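Side-chain contact in acylneuraminate lyase (Mycoplasma synoviae, PDB 4N4P), which belongs to the dihydrodipicolinate synthetase family of TIM-barrel enzymes and assembles from four chains: residues N34-V37 with E38-V42. Residues are numbered along the deposited sequence; the frame is centred on the assembly and turned at random.
Sequences NFLV and EKQKV
With CG of F35 set anti to its backbone N (chi1 176°) and the side chain of Q40 bent back at chi2 (-65°), the amide of Q40 is brought to the outer end of the phenyl ring. NE2 of Q40 comes within 3.3 Å of CZ of F35, the ring and amide planes being inclined by 38°. OE1 of Q40 accepts a hydrogen bond from the backbone N of A216, which helps to set the rotation of the amide. The side chains of K39 and F35 cross at about a right angle, and CB of K39 lies 3.8 Å from CD1 of F35.

The backbone widens beneath these side chains. O of F35 accepts from two successive amides, N of K39 and N of Q40, each at 2.9 Å, the second, from residue i+5 to residue i, being that of a pi-type turn. This is the C-terminal end of helix 26-39, the connection of a beta-alpha-beta crossover between parallel strands 9-12 and 44-47 of the TIM barrel, and it leads into strand 44-47. K41 takes up positive phi, and N of V42 then reaches back 3.1 Å to O of L36, a bond one residue longer than the 6→1 bond of a Schellman motif. The reversal lays CG2 of V42 4.1 Å from CB of L36; both side chains also touch P12, and L36 also I45. A water donates to O of V37 and O of V42.

On another side of the helix, N34 and E38 run side by side, their amide and carboxylate planes moderately inclined, with OE2 of E38 3.4 Å from CB of N34. R76 holds both ends, NH1 in a salt bridge to OE2 of E38 and NH2 hydrogen-bonded to OD1 of N34.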
ATOM      1  N   ASN A  34     -20.773 -25.911 -24.581  1.00 10.64           N
ATOM      2  CA  ASN A  34     -21.189 -25.752 -25.971  1.00 10.98           C
ATOM      3  C   ASN A  34     -21.272 -24.298 -26.406  1.00 11.40           C
ATOM      4  O   ASN A  34     -20.907 -23.969 -27.526  1.00 12.32           O
ATOM      5  CB  ASN A  34     -22.534 -26.447 -26.245  1.00 11.17           C
ATOM      6  CG  ASN A  34     -22.472 -27.971 -26.103  1.00 14.35           C
ATOM      7  OD1 ASN A  34     -21.410 -28.601 -26.113  1.00 15.66           O
ATOM      8  ND2 ASN A  34     -23.658 -28.578 -25.998  1.00 18.64           N
ATOM      9  N   PHE A  35     -21.787 -23.426 -25.537  1.00 11.07           N
ATOM     10  CA  PHE A  35     -21.887 -22.004 -25.843  1.00 11.20           C
ATOM     11  C   PHE A  35     -20.481 -21.431 -26.115  1.00 10.72           C
ATOM     12  O   PHE A  35     -20.256 -20.729 -27.117  1.00 10.39           O
ATOM     13  CB  PHE A  35     -22.569 -21.277 -24.668  1.00 10.68           C
ATOM     14  CG  PHE A  35     -22.642 -19.783 -24.822  1.00 12.06           C
ATOM     15  CD1 PHE A  35     -23.514 -19.202 -25.733  1.00 11.67           C
ATOM     16  CD2 PHE A  35     -21.846 -18.954 -24.011  1.00 11.63           C
ATOM     17  CE1 PHE A  35     -23.598 -17.804 -25.850  1.00 12.38           C
ATOM     18  CE2 PHE A  35     -21.922 -17.582 -24.117  1.00 12.45           C
ATOM     19  CZ  PHE A  35     -22.802 -17.001 -25.033  1.00 13.84           C
ATOM     20  N   LEU A  36     -19.529 -21.789 -25.265  1.00 10.31           N
ATOM     21  CA  LEU A  36     -18.156 -21.279 -25.403  1.00 10.20           C
ATOM     22  C   LEU A  36     -17.501 -21.779 -26.692  1.00 10.88           C
ATOM     23  O   LEU A  36     -16.884 -21.012 -27.443  1.00 10.49           O
ATOM     24  CB  LEU A  36     -17.312 -21.670 -24.186  1.00 10.23           C
ATOM     25  CG  LEU A  36     -17.810 -21.054 -22.866  1.00  8.18           C
ATOM     26  CD1 LEU A  36     -16.933 -21.480 -21.684  1.00  8.87           C
ATOM     27  CD2 LEU A  36     -17.833 -19.521 -23.025  1.00  8.05           C
ATOM     28  N   VAL A  37     -17.645 -23.074 -26.953  1.00 11.05           N
ATOM     29  CA  VAL A  37     -17.060 -23.669 -28.152  1.00 11.84           C
ATOM     30  C   VAL A  37     -17.770 -23.180 -29.411  1.00 12.59           C
ATOM     31  O   VAL A  37     -17.121 -22.783 -30.367  1.00 11.85           O
ATOM     32  CB  VAL A  37     -17.117 -25.218 -28.085  1.00 11.56           C
ATOM     33  CG1 VAL A  37     -16.620 -25.869 -29.418  1.00 13.00           C
ATOM     34  CG2 VAL A  37     -16.296 -25.739 -26.865  1.00 10.24           C
ATOM     35  N   GLU A  38     -19.102 -23.216 -29.412  1.00 13.68           N
ATOM     36  CA  GLU A  38     -19.849 -23.065 -30.674  1.00 14.36           C
ATOM     37  C   GLU A  38     -20.250 -21.646 -30.995  1.00 14.85           C
ATOM     38  O   GLU A  38     -20.322 -21.275 -32.169  1.00 15.30           O
ATOM     39  CB  GLU A  38     -21.093 -23.972 -30.662  1.00 15.05           C
ATOM     40  CG  GLU A  38     -20.756 -25.437 -30.462  1.00 14.52           C
ATOM     41  CD  GLU A  38     -21.943 -26.279 -29.973  1.00 18.22           C
ATOM     42  OE1 GLU A  38     -23.108 -25.843 -30.106  1.00 20.78           O
ATOM     43  OE2 GLU A  38     -21.703 -27.375 -29.431  1.00 18.59           O
ATOM     44  N   LYS A  39     -20.533 -20.846 -29.959  1.00 14.09           N
ATOM     45  CA  LYS A  39     -21.009 -19.483 -30.156  1.00 13.53           C
ATOM     46  C   LYS A  39     -19.918 -18.465 -29.887  1.00 12.80           C
ATOM     47  O   LYS A  39     -19.755 -17.519 -30.659  1.00 13.41           O
ATOM     48  CB  LYS A  39     -22.217 -19.159 -29.256  1.00 13.39           C
ATOM     49  CG  LYS A  39     -23.480 -19.971 -29.598  1.00 15.01           C
ATOM     50  CD  LYS A  39     -23.971 -19.641 -31.011  1.00 21.33           C
ATOM     51  CE  LYS A  39     -25.298 -20.344 -31.282  1.00 24.56           C
ATOM     52  NZ  LYS A  39     -25.049 -21.773 -31.558  1.00 29.27           N
ATOM     53  N   GLN A  40     -19.199 -18.623 -28.787  1.00 11.06           N
ATOM     54  CA  GLN A  40     -18.045 -17.740 -28.569  1.00 11.12           C
ATOM     55  C   GLN A  40     -16.852 -18.115 -29.450  1.00 11.20           C
ATOM     56  O   GLN A  40     -15.959 -17.288 -29.687  1.00 11.41           O
ATOM     57  CB  GLN A  40     -17.662 -17.698 -27.094  1.00 11.24           C
ATOM     58  CG  GLN A  40     -18.811 -17.197 -26.214  1.00 10.01           C
ATOM     59  CD  GLN A  40     -19.146 -15.766 -26.511  1.00 12.39           C
ATOM     60  OE1 GLN A  40     -18.255 -14.901 -26.536  1.00 11.95           O
ATOM     61  NE2 GLN A  40     -20.427 -15.492 -26.760  1.00 12.43           N
ATOM     62  N   LYS A  41     -16.830 -19.363 -29.920  1.00 10.62           N
ATOM     63  CA  LYS A  41     -15.739 -19.847 -30.785  1.00 11.07           C
ATOM     64  C   LYS A  41     -14.368 -19.686 -30.145  1.00 10.74           C
ATOM     65  O   LYS A  41     -13.420 -19.197 -30.786  1.00 10.16           O
ATOM     66  CB  LYS A  41     -15.769 -19.125 -32.154  1.00 11.67           C
ATOM     67  CG  LYS A  41     -17.092 -19.247 -32.920  1.00 17.31           C
ATOM     68  CD  LYS A  41     -17.093 -20.429 -33.879  1.00 28.41           C
ATOM     69  CE  LYS A  41     -18.426 -20.539 -34.652  1.00 32.02           C
ATOM     70  NZ  LYS A  41     -18.630 -19.390 -35.599  1.00 36.06           N
ATOM     71  N   VAL A  42     -14.258 -20.090 -28.878  1.00  9.19           N
ATOM     72  CA  VAL A  42     -13.020 -19.907 -28.128  1.00  9.23           C
ATOM     73  C   VAL A  42     -11.975 -20.955 -28.544  1.00  8.88           C
ATOM     74  O   VAL A  42     -12.296 -21.990 -29.160  1.00  8.36           O
ATOM     75  CB  VAL A  42     -13.263 -20.003 -26.585  1.00  8.47           C
ATOM     76  CG1 VAL A  42     -14.255 -18.932 -26.159  1.00 10.20           C
ATOM     77  CG2 VAL A  42     -13.805 -21.397 -26.199  1.00  9.20           C
TER
HETATM   78  O   HOH W   1     -14.235 -23.064 -30.720  1.00 14.24           O